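EtuB protein (PDB 3IO0) is a trimeric bacterial microcompartment shell protein with two tandem BMC domains, associated with ethanol utilisation and probably a building block of the shell wall. Local coordinates at residues Ile70-Asp75 with His82-Val87; Gly13-Leu18 with Ile43-Gly48. All blocks are in the same frame, centred on the assembly; numbering follows the deposited sequence.

From the N terminus, the chain runs up strand 7-11 and into strand 15-20; contact 2 forms when strand 39-45 comes back antiparallel beside it, with 24 residues between the two segments, the ends of both strands among them. After helix 50-61 and strand 66-71, contact 1 closes a much shorter loop, only six residues between Asp75 and His82. The two contacts follow in series, neither nested nor crossed. They share one five-stranded sheet of the first BMC repeat, in which strand 84-90 lies between 39-45 and 66-71. Ile86 N probably donates to Ile43 O within the strand pairing, while a salt bridge from Asp75 OD2 to Arg46 NE joins the loops. Both contacts also touch the second subunit.

Contact 1: Ile70-Asp75 with His82-Val87; sequences IELPRD and HGIFIV
Leu72 and Ile84 lie side by side and point the same way, their CD1 methyls meeting at 3.5 Å. Ile70 CG2 extends this apolar patch, touching Ile84 CD1 and, at 4.2 Å, Ile86 CG1. The Ile84 side chain leaves the backbone away from segment 70-75, but chi2 of 73° bends CD1 back to Leu72. On the same leucine, CG sits over one face of the His82 ring, 4.1 Å from its centroid and shifted toward the rim, a CH-pi contact; CB meets His82 CD2.

Around this centre the backbones pair as antiparallel strands. Glu71 and Phe85 form the hydrogen-bonded pair: Glu71 N gives a nearly straight bond to Phe85 O (2.9 Å, 171° at the hydrogen), and Phe85 N returns a more bent one to Glu71 O. Beyond the strand ends, Gly83 CA makes a CA-H...O contact with Pro73 O.

At the polar edge, Glu71 OE2 comes to the rim of the Phe85 ring and bonds to Thr69 OG1 on its own strand, while OE1 bonds to Ser177 OG of the second subunit. Asp75 OD2 pairs with Arg46 NE, His82 NE2 bonds to Ser184 N, and Arg74 NH2 reaches Arg74 O of the third subunit. The chemistry thus divides: apolar side chains and strand bonds join the two segments, whereas His82 ties them to the second BMC repeat, and Glu71 OE1 and Arg74 to the trimer interface.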
loop_
_atom_site.group_PDB
_atom_site.type_symbol
_atom_site.label_atom_id
_atom_site.label_comp_id
_atom_site.label_asym_id
_atom_site.label_seq_id
_atom_site.Cartn_x
_atom_site.Cartn_y
_atom_site.Cartn_z
ATOM N N ILE A 70 6.234 -15.152 -7.616
ATOM C CA ILE A 70 6.534 -13.760 -7.949
ATOM C C ILE A 70 5.471 -12.875 -7.308
ATOM O O ILE A 70 4.317 -12.931 -7.705
ATOM C CB ILE A 70 6.515 -13.516 -9.465
ATOM C CG1 ILE A 70 7.419 -14.512 -10.188
ATOM C CG2 ILE A 70 6.890 -12.068 -9.784
ATOM C CD1 ILE A 70 7.063 -14.695 -11.646
ATOM N N GLU A 71 5.860 -12.065 -6.327
ATOM C CA GLU A 71 4.927 -11.174 -5.631
ATOM C C GLU A 71 5.392 -9.717 -5.636
ATOM O O GLU A 71 6.598 -9.436 -5.647
ATOM C CB GLU A 71 4.707 -11.650 -4.203
ATOM C CG GLU A 71 4.446 -13.141 -4.104
ATOM C CD GLU A 71 4.107 -13.610 -2.701
ATOM O OE1 GLU A 71 3.510 -12.832 -1.925
ATOM O OE2 GLU A 71 4.435 -14.770 -2.376
ATOM N N LEU A 72 4.427 -8.794 -5.623
ATOM C CA LEU A 72 4.698 -7.355 -5.709
ATOM C C LEU A 72 4.087 -6.551 -4.557
ATOM O O LEU A 72 2.909 -6.230 -4.624
ATOM C CB LEU A 72 4.075 -6.813 -6.996
ATOM C CG LEU A 72 4.635 -6.941 -8.420
ATOM C CD1 LEU A 72 5.660 -8.037 -8.598
ATOM C CD2 LEU A 72 3.490 -7.135 -9.414
ATOM N N PRO A 73 4.880 -6.192 -3.513
ATOM C CA PRO A 73 4.496 -4.994 -2.683
ATOM C C PRO A 73 4.697 -3.937 -3.751
ATOM O O PRO A 73 5.069 -4.371 -4.825
ATOM C CB PRO A 73 5.594 -4.930 -1.627
ATOM C CG PRO A 73 6.739 -5.827 -2.141
ATOM C CD PRO A 73 6.154 -6.817 -3.091
ATOM N N ARG A 74 4.538 -2.619 -3.648
ATOM C CA ARG A 74 3.958 -1.652 -2.704
ATOM C C ARG A 74 4.968 -1.133 -1.765
ATOM O O ARG A 74 4.823 -1.170 -0.545
ATOM C CB ARG A 74 2.560 -1.829 -2.145
ATOM C CG ARG A 74 1.912 -0.381 -2.025
ATOM C CD ARG A 74 2.059 0.445 -3.357
ATOM N NE ARG A 74 1.899 1.909 -3.277
ATOM C CZ ARG A 74 2.871 2.801 -3.524
ATOM N NH1 ARG A 74 4.096 2.399 -3.850
ATOM N NH2 ARG A 74 2.641 4.105 -3.433
ATOM N N ASP A 75 6.003 -0.618 -2.415
ATOM C CA ASP A 75 7.186 -0.165 -1.768
ATOM C C ASP A 75 7.603 1.081 -2.528
ATOM O O ASP A 75 6.754 1.953 -2.796
ATOM C CB ASP A 75 8.239 -1.252 -1.864
ATOM C CG ASP A 75 9.243 -1.163 -0.757
ATOM O OD1 ASP A 75 9.476 -0.042 -0.243
ATOM O OD2 ASP A 75 9.800 -2.210 -0.392
ATOM N N HIS A 82 5.901 -0.701 -7.227
ATOM C CA HIS A 82 6.277 -1.911 -6.488
ATOM C C HIS A 82 7.821 -1.852 -6.291
ATOM O O HIS A 82 8.462 -1.074 -6.999
ATOM C CB HIS A 82 5.872 -3.102 -7.342
ATOM C CG HIS A 82 4.432 -3.093 -7.774
ATOM N ND1 HIS A 82 4.037 -2.744 -9.047
ATOM C CD2 HIS A 82 3.296 -3.433 -7.114
ATOM C CE1 HIS A 82 2.724 -2.859 -9.152
ATOM N NE2 HIS A 82 2.250 -3.274 -7.991
ATOM N N GLY A 83 8.486 -2.628 -5.423
ATOM C CA GLY A 83 8.041 -3.823 -4.741
ATOM C C GLY A 83 8.394 -5.073 -5.541
ATOM O O GLY A 83 7.657 -5.425 -6.469
ATOM N N ILE A 84 9.487 -5.773 -5.236
ATOM C CA ILE A 84 9.666 -7.067 -5.929
ATOM C C ILE A 84 10.166 -8.245 -5.080
ATOM O O ILE A 84 11.117 -8.106 -4.309
ATOM C CB ILE A 84 10.422 -6.938 -7.280
ATOM C CG1 ILE A 84 10.438 -8.267 -8.031
ATOM C CG2 ILE A 84 11.811 -6.453 -7.082
ATOM C CD1 ILE A 84 9.110 -8.672 -8.637
ATOM N N PHE A 85 9.510 -9.396 -5.228
ATOM C CA PHE A 85 9.887 -10.603 -4.496
ATOM C C PHE A 85 9.760 -11.841 -5.375
ATOM O O PHE A 85 8.656 -12.325 -5.646
ATOM C CB PHE A 85 9.053 -10.746 -3.230
ATOM C CG PHE A 85 9.351 -11.985 -2.427
ATOM C CD1 PHE A 85 10.577 -12.144 -1.786
ATOM C CD2 PHE A 85 8.387 -12.979 -2.278
ATOM C CE1 PHE A 85 10.851 -13.290 -1.022
ATOM C CE2 PHE A 85 8.648 -14.120 -1.529
ATOM C CZ PHE A 85 9.888 -14.275 -0.893
ATOM N N ILE A 86 10.912 -12.339 -5.820
ATOM C CA ILE A 86 10.987 -13.451 -6.758
ATOM C C ILE A 86 11.694 -14.614 -6.091
ATOM O O ILE A 86 12.792 -14.448 -5.548
ATOM C CB ILE A 86 11.748 -13.046 -8.028
ATOM C CG1 ILE A 86 10.972 -11.966 -8.778
ATOM C CG2 ILE A 86 11.971 -14.243 -8.925
ATOM C CD1 ILE A 86 11.791 -11.216 -9.806
ATOM N N VAL A 87 11.049 -15.780 -6.111
ATOM C CA VAL A 87 11.649 -17.001 -5.592
ATOM C C VAL A 87 11.724 -18.038 -6.698
ATOM O O VAL A 87 10.711 -18.397 -7.293
ATOM C CB VAL A 87 10.902 -17.563 -4.349
ATOM C CG1 VAL A 87 11.520 -18.858 -3.882
ATOM C CG2 VAL A 87 10.950 -16.567 -3.214
#

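Contact 2: Gly13-Leu18 with Ile43-Gly48; sequences GDTVGL and ISARVG
Val16 and Ser44 form a hydrogen-bonded pair between strands 15-20 and 39-45, two antiparallel neighbours in the sheet of the first, circularly permuted BMC repeat; Gly17 and Ile43 follow as a non-hydrogen-bonded pair. Val16 N donates to Ser44 O at 2.8 Å and Ser44 N returns a bond to Val16 O at 3.1 Å, the latter 164° at the hydrogen. Past the end of the regular pairing, Arg46 N reaches Asp14 O only weakly. Carbonyls also receive CA-H...O contacts: Asp14 O from Ala45 CA, and Ser44 O from Thr15 CA at 3.1 Å.

Side-chain packing is modest. Thr15 CB meets Ala45 CB, while Thr15 OG1 lies 4.0 Å from Ile43 CG2, the two side chains running side by side. Helix 93-111 packs on Thr15 and Ile43, and Gln52 of helix 50-61 touches Thr15 and Ala45. Gly13 CA rests against Val47 CB.

Charged groups meet through their carbon stems. Asp14 OD2 pairs with Lys77 NZ, and Arg46 NE with Asp75 OD2. Arg46 NH1 bonds to Ala119 O of the second subunit, whose Gly155 N is bound to Ser44 OG, so the sheet face that carries Val16 and Ser44 turns toward that subunit. In Arg46, chi1 of -58° sets CG beside the backbone N and anti to the carbonyl carbon, where it meets Asp14 CB at 3.4 Å.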
loop_
_atom_site.group_PDB
_atom_site.type_symbol
_atom_site.label_atom_id
_atom_site.label_comp_id
_atom_site.label_asym_id
_atom_site.label_seq_id
_atom_site.Cartn_x
_atom_site.Cartn_y
_atom_site.Cartn_z
ATOM N N GLY A 13 18.204 -0.327 -6.852
ATOM C CA GLY A 13 16.969 -0.435 -6.057
ATOM C C GLY A 13 17.556 -0.943 -4.767
ATOM O O GLY A 13 18.774 -0.824 -4.569
ATOM N N ASP A 14 16.789 -1.523 -3.869
ATOM C CA ASP A 14 17.535 -2.144 -2.780
ATOM C C ASP A 14 17.419 -3.630 -2.950
ATOM O O ASP A 14 16.648 -4.286 -2.257
ATOM C CB ASP A 14 17.125 -1.646 -1.385
ATOM C CG ASP A 14 17.687 -0.265 -1.064
ATOM O OD1 ASP A 14 18.681 0.155 -1.688
ATOM O OD2 ASP A 14 17.133 0.412 -0.184
ATOM N N THR A 15 18.154 -4.165 -3.914
ATOM C CA THR A 15 17.964 -5.569 -4.209
ATOM C C THR A 15 19.024 -6.472 -3.602
ATOM O O THR A 15 20.201 -6.124 -3.610
ATOM C CB THR A 15 17.616 -5.867 -5.709
ATOM O OG1 THR A 15 18.284 -7.055 -6.137
ATOM C CG2 THR A 15 17.977 -4.750 -6.607
ATOM N N VAL A 16 18.578 -7.595 -3.034
ATOM C CA VAL A 16 19.464 -8.676 -2.604
ATOM C C VAL A 16 19.231 -9.951 -3.369
ATOM O O VAL A 16 18.103 -10.246 -3.786
ATOM C CB VAL A 16 19.275 -9.107 -1.143
ATOM C CG1 VAL A 16 20.510 -8.811 -0.350
ATOM C CG2 VAL A 16 18.011 -8.538 -0.543
ATOM N N GLY A 17 20.308 -10.714 -3.513
ATOM C CA GLY A 17 20.247 -12.079 -3.981
ATOM C C GLY A 17 20.527 -12.979 -2.803
ATOM O O GLY A 17 21.497 -12.777 -2.081
ATOM N N LEU A 18 19.662 -13.960 -2.597
ATOM C CA LEU A 18 19.802 -14.892 -1.494
ATOM C C LEU A 18 19.592 -16.296 -1.998
ATOM O O LEU A 18 18.943 -16.510 -3.026
ATOM C CB LEU A 18 18.776 -14.596 -0.405
ATOM C CG LEU A 18 18.831 -13.212 0.228
ATOM C CD1 LEU A 18 17.551 -12.934 0.971
ATOM C CD2 LEU A 18 20.020 -13.116 1.152
ATOM N N ILE A 43 15.328 -13.117 -5.331
ATOM C CA ILE A 43 15.623 -11.736 -5.699
ATOM C C ILE A 43 14.564 -10.901 -5.010
ATOM O O ILE A 43 13.373 -11.090 -5.247
ATOM C CB ILE A 43 15.608 -11.495 -7.233
ATOM C CG1 ILE A 43 16.560 -12.452 -7.956
ATOM C CG2 ILE A 43 15.994 -10.065 -7.550
ATOM C CD1 ILE A 43 18.031 -12.227 -7.636
ATOM N N SER A 44 15.007 -10.004 -4.137
ATOM C CA SER A 44 14.108 -9.174 -3.350
ATOM C C SER A 44 14.592 -7.733 -3.416
ATOM O O SER A 44 15.786 -7.491 -3.259
ATOM C CB SER A 44 14.088 -9.664 -1.897
ATOM O OG SER A 44 13.020 -9.081 -1.158
ATOM N N ALA A 45 13.690 -6.780 -3.648
ATOM C CA ALA A 45 14.088 -5.372 -3.748
ATOM C C ALA A 45 13.043 -4.390 -3.257
ATOM O O ALA A 45 11.835 -4.681 -3.272
ATOM C CB ALA A 45 14.470 -5.025 -5.161
ATOM N N ARG A 46 13.515 -3.219 -2.841
ATOM C CA ARG A 46 12.629 -2.177 -2.359
ATOM C C ARG A 46 12.071 -1.396 -3.529
ATOM O O ARG A 46 10.907 -1.013 -3.513
ATOM C CB ARG A 46 13.357 -1.229 -1.403
ATOM C CG ARG A 46 13.976 -1.904 -0.170
ATOM C CD ARG A 46 12.934 -2.468 0.787
ATOM N NE ARG A 46 11.884 -1.496 1.108
ATOM C CZ ARG A 46 12.040 -0.426 1.878
ATOM N NH1 ARG A 46 13.216 -0.154 2.428
ATOM N NH2 ARG A 46 11.010 0.379 2.092
ATOM N N VAL A 47 12.895 -1.166 -4.550
ATOM C CA VAL A 47 12.484 -0.304 -5.665
ATOM C C VAL A 47 12.425 -1.012 -7.025
ATOM O O VAL A 47 13.436 -1.490 -7.544
ATOM C CB VAL A 47 13.342 1.003 -5.747
ATOM C CG1 VAL A 47 12.953 1.845 -6.969
ATOM C CG2 VAL A 47 13.205 1.819 -4.465
ATOM N N GLY A 48 11.219 -1.057 -7.589
ATOM C CA GLY A 48 10.999 -1.567 -8.944
ATOM C C GLY A 48 10.548 -3.011 -8.941
ATOM O O GLY A 48 10.527 -3.658 -7.894
#